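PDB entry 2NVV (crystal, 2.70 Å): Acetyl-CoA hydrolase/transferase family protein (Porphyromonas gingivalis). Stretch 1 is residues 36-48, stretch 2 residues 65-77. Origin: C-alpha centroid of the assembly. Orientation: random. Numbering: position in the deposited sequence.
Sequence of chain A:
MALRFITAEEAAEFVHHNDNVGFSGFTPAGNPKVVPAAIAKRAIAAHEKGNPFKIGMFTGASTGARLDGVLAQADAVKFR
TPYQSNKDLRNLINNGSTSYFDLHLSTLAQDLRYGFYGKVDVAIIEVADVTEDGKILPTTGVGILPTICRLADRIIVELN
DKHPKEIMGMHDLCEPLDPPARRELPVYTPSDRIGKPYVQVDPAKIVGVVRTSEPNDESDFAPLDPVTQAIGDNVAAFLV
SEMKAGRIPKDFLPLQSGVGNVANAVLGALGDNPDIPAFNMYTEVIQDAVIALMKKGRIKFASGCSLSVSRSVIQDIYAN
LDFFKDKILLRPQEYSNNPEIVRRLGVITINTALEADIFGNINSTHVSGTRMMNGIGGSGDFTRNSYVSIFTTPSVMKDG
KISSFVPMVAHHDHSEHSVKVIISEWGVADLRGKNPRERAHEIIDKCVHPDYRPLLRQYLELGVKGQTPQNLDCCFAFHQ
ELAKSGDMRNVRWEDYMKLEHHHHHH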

# COMPACT_ATOMS: atom_id res chain seq x y z
N PRO A 36 8.09 -27.27 19.58
CA PRO A 36 7.14 -27.54 18.49
C PRO A 36 7.18 -28.99 17.96
O PRO A 36 6.15 -29.52 17.53
CB PRO A 36 7.51 -26.50 17.43
CG PRO A 36 8.89 -26.07 17.80
CD PRO A 36 8.88 -26.06 19.29
N ALA A 37 8.34 -29.62 18.02
CA ALA A 37 8.47 -31.00 17.57
C ALA A 37 7.76 -31.93 18.56
O ALA A 37 7.18 -32.95 18.16
CB ALA A 37 9.95 -31.37 17.46
N ALA A 38 7.81 -31.57 19.84
CA ALA A 38 7.17 -32.36 20.88
C ALA A 38 5.65 -32.22 20.78
O ALA A 38 4.90 -33.11 21.19
CB ALA A 38 7.64 -31.90 22.24
N ILE A 39 5.19 -31.09 20.23
CA ILE A 39 3.76 -30.85 20.03
C ILE A 39 3.33 -31.76 18.90
O ILE A 39 2.25 -32.36 18.94
CB ILE A 39 3.47 -29.41 19.55
CG1 ILE A 39 4.10 -28.37 20.49
CG2 ILE A 39 1.98 -29.22 19.42
CD1 ILE A 39 3.54 -28.37 21.86
N ALA A 40 4.17 -31.83 17.87
CA ALA A 40 3.91 -32.66 16.71
C ALA A 40 3.72 -34.12 17.09
O ALA A 40 2.78 -34.76 16.63
CB ALA A 40 5.04 -32.52 15.71
N LYS A 41 4.62 -34.65 17.93
CA LYS A 41 4.52 -36.04 18.37
C LYS A 41 3.13 -36.20 18.99
O LYS A 41 2.34 -37.08 18.62
CB LYS A 41 5.55 -36.35 19.45
CG LYS A 41 6.97 -35.90 19.16
CD LYS A 41 7.71 -36.89 18.28
CE LYS A 41 9.19 -36.49 18.17
NZ LYS A 41 9.95 -37.39 17.27
N ARG A 42 2.87 -35.33 19.96
CA ARG A 42 1.63 -35.29 20.70
C ARG A 42 0.43 -35.20 19.77
O ARG A 42 -0.59 -35.85 19.99
CB ARG A 42 1.69 -34.09 21.64
CG ARG A 42 0.54 -33.88 22.58
CD ARG A 42 0.80 -32.63 23.39
NE ARG A 42 -0.37 -32.20 24.16
CZ ARG A 42 -0.87 -32.87 25.18
NH1 ARG A 42 -0.30 -34.01 25.56
NH2 ARG A 42 -1.93 -32.40 25.83
N ALA A 43 0.56 -34.40 18.71
CA ALA A 43 -0.51 -34.21 17.75
C ALA A 43 -0.76 -35.49 16.97
O ALA A 43 -1.90 -35.88 16.75
CB ALA A 43 -0.15 -33.08 16.79
N ILE A 44 0.32 -36.12 16.53
CA ILE A 44 0.23 -37.36 15.77
C ILE A 44 -0.36 -38.47 16.62
O ILE A 44 -1.19 -39.25 16.15
CB ILE A 44 1.63 -37.80 15.25
CG1 ILE A 44 2.14 -36.78 14.22
CG2 ILE A 44 1.54 -39.19 14.63
CD1 ILE A 44 3.53 -37.07 13.68
N ALA A 45 0.06 -38.55 17.87
CA ALA A 45 -0.43 -39.57 18.78
C ALA A 45 -1.94 -39.43 18.98
O ALA A 45 -2.63 -40.41 19.27
CB ALA A 45 0.28 -39.47 20.12
N ALA A 46 -2.45 -38.21 18.82
CA ALA A 46 -3.88 -37.96 18.95
C ALA A 46 -4.60 -38.38 17.67
O ALA A 46 -5.68 -38.95 17.72
CB ALA A 46 -4.12 -36.49 19.24
N HIS A 47 -3.99 -38.09 16.53
CA HIS A 47 -4.59 -38.43 15.24
C HIS A 47 -4.83 -39.93 15.10
O HIS A 47 -5.95 -40.37 14.89
CB HIS A 47 -3.71 -37.96 14.08
CG HIS A 47 -3.48 -36.48 14.02
ND1 HIS A 47 -4.48 -35.56 14.25
CD2 HIS A 47 -2.38 -35.76 13.71
CE1 HIS A 47 -4.01 -34.34 14.08
NE2 HIS A 47 -2.73 -34.43 13.75
N GLU A 48 -3.77 -40.72 15.22
CA GLU A 48 -3.88 -42.16 15.08
C GLU A 48 -4.75 -42.79 16.17
O GLU A 48 -5.03 -43.98 16.14
CB GLU A 48 -2.49 -42.80 15.03
CG GLU A 48 -1.62 -42.64 16.27
CD GLU A 48 -0.14 -42.87 15.97
OE1 GLU A 48 0.65 -43.10 16.91
OE2 GLU A 48 0.23 -42.80 14.77
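Stretch 2, residues 65-77: ARLDGVLAQADAV

Stretch 1 is helical from Pro36 onward, continuing a helix that begins earlier in the chain. Its backbone follows the i to i+4 pattern, with bonds such as Ala43 N to Ile39 O (2.7 Å) and Ile44 N to Ala40 O (2.8 Å). The helix of stretch 2 runs alongside in the same direction: the two axes are inclined by only 5° and approach to 8.7 Å. It contains a wider, pi-type turn over residues 65-69, in which Val70 N reaches back to Ala65 O (2.9 Å); regular spacing follows, as in Leu71 N to Leu67 O (3.0 Å) and Ala74 N to Val70 O (3.0 Å). Asp75 leaves helical geometry with phi/psi of 54/50°, and a Schellman motif closes the last turn through Ala76 N to Leu71 O (3.2 Å) and Asp75 N to Ala72 O (2.9 Å). Val77 is already extended.

Along the nearly parallel helices the register advances by four residues on each side from Pro36/Leu67, whose CA atoms are 5.6 Å apart, to Ala40/Leu71, whose CA atoms are 5.5 Å apart. Past the helix of stretch 2, the CA atoms of Ala43 and Ala76 form a separate pair at 6.4 Å. Together the stretches bury 472 Å², mostly from apolar residues, with Pro36 and Ala74 the largest contributors.

At the N-terminal end, the CA-to-CB bond of Pro36 points toward stretch 2, and its CG lies 3.3 Å from Arg66 O and 3.6 Å from Leu67 CD2. The CA-to-CB bond of Leu67 points away, but the end of its side chain comes nearer, which is how CD2 reaches Pro36 CG. Leu71 likewise starts sideways and brings its end nearer, placing CD1 3.4 Å from Pro36 O and 4.0 Å from Ala40 CB; its chi1 of -107° and chi2 of 12° lie between the usual wells.

Midway along the contact, Ala40 packs closely. Its CB lies 3.5 Å from Val70 CG2 and 3.8 Å from Ala74 CB, so that, with Leu71, this one methyl group meets three residues of stretch 2. Val70, with chi1 in the p well, also sets CG2 4.0 Å from Ala37 CA. One turn beyond Ala40, Ile44 begins sideways but brings CG1 to 3.8 Å from Ala74 CB.

Within the Schellman motif, Ala76 remains against stretch 1: its CB is 3.7 Å from Ala43 CB, and both CA-to-CB bonds point toward the opposing stretch. His47 closes this end of the contact. Its NE2 lies 3.1 Å from Ala74 O, which sits at the ring edge, and 3.4 Å from Asp75 O, which approaches obliquely.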

# COMPACT_ATOMS: atom_id res chain seq x y z
N ALA A 65 12.61 -25.80 9.91
CA ALA A 65 11.91 -27.00 9.47
C ALA A 65 11.42 -27.71 10.74
O ALA A 65 10.58 -28.61 10.69
CB ALA A 65 12.86 -27.90 8.69
N ARG A 66 11.95 -27.29 11.88
CA ARG A 66 11.60 -27.87 13.18
C ARG A 66 10.45 -27.13 13.83
O ARG A 66 10.24 -27.22 15.04
CB ARG A 66 12.83 -27.86 14.07
CG ARG A 66 14.04 -28.42 13.36
CD ARG A 66 15.31 -27.84 13.90
NE ARG A 66 15.64 -28.39 15.19
CZ ARG A 66 16.68 -28.00 15.91
NH1 ARG A 66 17.48 -27.04 15.44
NH2 ARG A 66 16.93 -28.57 17.08
N LEU A 67 9.72 -26.39 13.01
CA LEU A 67 8.58 -25.61 13.46
C LEU A 67 7.47 -25.91 12.44
O LEU A 67 6.64 -26.81 12.65
CB LEU A 67 8.92 -24.12 13.45
CG LEU A 67 8.12 -23.11 14.29
CD1 LEU A 67 6.62 -23.43 14.24
CD2 LEU A 67 8.62 -23.13 15.70
N ASP A 68 7.46 -25.17 11.34
CA ASP A 68 6.44 -25.37 10.31
C ASP A 68 6.57 -26.76 9.69
O ASP A 68 5.59 -27.45 9.48
CB ASP A 68 6.58 -24.34 9.19
CG ASP A 68 6.08 -22.98 9.59
OD1 ASP A 68 5.01 -22.91 10.23
OD2 ASP A 68 6.75 -21.98 9.25
N GLY A 69 7.80 -27.15 9.38
CA GLY A 69 8.01 -28.45 8.78
C GLY A 69 7.44 -29.59 9.59
O GLY A 69 6.57 -30.33 9.11
N VAL A 70 7.92 -29.74 10.81
CA VAL A 70 7.45 -30.82 11.67
C VAL A 70 5.93 -30.72 11.93
O VAL A 70 5.22 -31.74 11.91
CB VAL A 70 8.23 -30.83 13.01
CG1 VAL A 70 7.89 -29.60 13.84
CG2 VAL A 70 7.92 -32.09 13.77
N LEU A 71 5.43 -29.51 12.13
CA LEU A 71 4.02 -29.30 12.40
C LEU A 71 3.17 -29.62 11.18
O LEU A 71 2.06 -30.15 11.30
CB LEU A 71 3.79 -27.85 12.85
CG LEU A 71 3.47 -27.57 14.34
CD1 LEU A 71 3.73 -28.80 15.21
CD2 LEU A 71 4.29 -26.37 14.82
N ALA A 72 3.69 -29.31 10.00
CA ALA A 72 2.99 -29.58 8.76
C ALA A 72 2.98 -31.08 8.46
O ALA A 72 1.97 -31.61 8.03
CB ALA A 72 3.66 -28.82 7.61
N GLN A 73 4.11 -31.75 8.69
CA GLN A 73 4.20 -33.19 8.45
C GLN A 73 3.25 -33.89 9.41
O GLN A 73 2.74 -34.97 9.11
CB GLN A 73 5.63 -33.69 8.69
CG GLN A 73 6.68 -33.08 7.80
CD GLN A 73 8.07 -33.68 8.03
OE1 GLN A 73 8.53 -33.84 9.17
NE2 GLN A 73 8.75 -34.01 6.93
N ALA A 74 3.02 -33.27 10.56
CA ALA A 74 2.12 -33.81 11.58
C ALA A 74 0.66 -33.50 11.24
O ALA A 74 -0.25 -33.99 11.89
CB ALA A 74 2.46 -33.22 12.94
N ASP A 75 0.46 -32.69 10.21
CA ASP A 75 -0.89 -32.31 9.79
C ASP A 75 -1.65 -31.74 10.99
O ASP A 75 -2.77 -32.13 11.28
CB ASP A 75 -1.62 -33.53 9.20
CG ASP A 75 -2.96 -33.16 8.56
OD1 ASP A 75 -3.13 -32.00 8.12
OD2 ASP A 75 -3.85 -34.04 8.48
N ALA A 76 -1.01 -30.80 11.68
CA ALA A 76 -1.61 -30.19 12.87
C ALA A 76 -1.73 -28.69 12.73
O ALA A 76 -1.71 -27.97 13.72
CB ALA A 76 -0.76 -30.53 14.11
N VAL A 77 -1.86 -28.22 11.49
CA VAL A 77 -1.97 -26.79 11.25
C VAL A 77 -3.40 -26.43 10.90
O VAL A 77 -3.84 -26.69 9.78
CB VAL A 77 -1.07 -26.36 10.05
CG1 VAL A 77 -1.13 -24.87 9.87
CG2 VAL A 77 0.35 -26.83 10.26